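Side-chain contact in lipid transferase CIDEC (Mus musculus, PDB 4IKG), which transfers triacylglycerol between lipid droplets and promotes their fusion into a single large droplet in white adipocytes: residues A[23-26]-A[27-30]. Numbering follows the deposited sequence. Where two conformers were deposited one is given.
Sequences AHSL and EDLL
The first turn of helix 26-36 starts here, where the loop leaving strand 18-22 brings A23 against L29. S25 sits at the N-cap, a common place for serine, though here its hydroxyl makes no capping bond; its carbonyl starts the helical bonding. Two nearly straight bonds close the turn: L29 N reaches S25 O at 2.9 Å, and L30 N reaches L26 O at 2.9 Å with an N-H...O angle of 172°. A23 CB rests on L29 CB at 3.6 Å; a methyl is small enough for the loop to pass tight against the helix. This is the CIDE-N domain, of the ubiquitin-like clan, in which the helix packs on a mixed sheet. L29, buried between helix and sheet with CG anti to the backbone N (chi1 179°), touches C8, L46 and F61. One turn apart, L26 and L30 lie side by side, L26 CD1 meeting L30 CD2 at 3.6 Å; their forked ends give broad apolar surfaces that can meet each other and L46 of strand 45-48 at once. The D28 carboxylate turns back toward S25, its exact placing doubtful because OD1 and S25 OG are modelled too close; its negative charge would suit the positive end of the helix dipole.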
# COMPACT_ATOMS: atom_id res chain seq x y z
N ALA A 23 -5.91 -6.94 -4.58
CA ALA A 23 -4.61 -7.00 -5.23
C ALA A 23 -4.13 -8.43 -5.47
O ALA A 23 -4.11 -9.24 -4.55
CB ALA A 23 -3.57 -6.23 -4.43
N HIS A 24 -3.76 -8.75 -6.71
CA HIS A 24 -3.25 -10.08 -7.01
C HIS A 24 -1.83 -10.27 -6.47
O HIS A 24 -1.46 -11.36 -6.06
CB HIS A 24 -3.26 -10.35 -8.52
CG HIS A 24 -4.47 -11.08 -8.99
ND1 HIS A 24 -5.56 -10.44 -9.53
CD2 HIS A 24 -4.75 -12.41 -9.03
CE1 HIS A 24 -6.47 -11.34 -9.87
NE2 HIS A 24 -6.00 -12.54 -9.58
N SER A 25 -1.05 -9.20 -6.52
CA SER A 25 0.27 -9.21 -5.87
C SER A 25 0.74 -7.78 -5.59
O SER A 25 0.04 -6.82 -5.90
CB SER A 25 1.32 -9.99 -6.68
OG SER A 25 1.38 -9.61 -8.03
N LEU A 26 1.92 -7.66 -4.97
CA LEU A 26 2.51 -6.37 -4.62
C LEU A 26 2.60 -5.43 -5.82
O LEU A 26 2.15 -4.28 -5.77
CB LEU A 26 3.91 -6.58 -4.04
CG LEU A 26 4.72 -5.36 -3.63
CD1 LEU A 26 3.94 -4.52 -2.65
CD2 LEU A 26 6.04 -5.78 -3.02
N GLU A 27 3.18 -5.94 -6.90
CA GLU A 27 3.38 -5.18 -8.13
C GLU A 27 2.07 -4.59 -8.61
O GLU A 27 1.98 -3.39 -8.91
CB GLU A 27 3.93 -6.11 -9.22
CG GLU A 27 5.02 -5.50 -10.06
CD GLU A 27 4.83 -5.77 -11.54
OE1 GLU A 27 3.70 -6.14 -11.94
OE2 GLU A 27 5.80 -5.62 -12.31
N ASP A 28 1.07 -5.46 -8.67
CA ASP A 28 -0.25 -5.13 -9.19
C ASP A 28 -0.93 -4.09 -8.32
O ASP A 28 -1.56 -3.16 -8.83
CB ASP A 28 -1.08 -6.41 -9.20
CG ASP A 28 -0.24 -7.65 -9.49
OD1 ASP A 28 0.92 -7.68 -9.05
OD2 ASP A 28 -0.72 -8.58 -10.18
N LEU A 29 -0.82 -4.26 -7.01
CA LEU A 29 -1.36 -3.29 -6.07
C LEU A 29 -0.73 -1.93 -6.35
O LEU A 29 -1.44 -0.93 -6.50
CB LEU A 29 -1.06 -3.70 -4.63
CG LEU A 29 -1.55 -2.72 -3.57
CD1 LEU A 29 -3.06 -2.54 -3.69
CD2 LEU A 29 -1.18 -3.19 -2.17
N LEU A 30 0.59 -1.91 -6.42
CA LEU A 30 1.30 -0.67 -6.70
C LEU A 30 0.90 -0.05 -8.04
O LEU A 30 0.95 1.16 -8.21
CB LEU A 30 2.82 -0.87 -6.59
CG LEU A 30 3.43 -0.41 -5.26
CD1 LEU A 30 3.01 1.01 -4.96
CD2 LEU A 30 3.06 -1.34 -4.11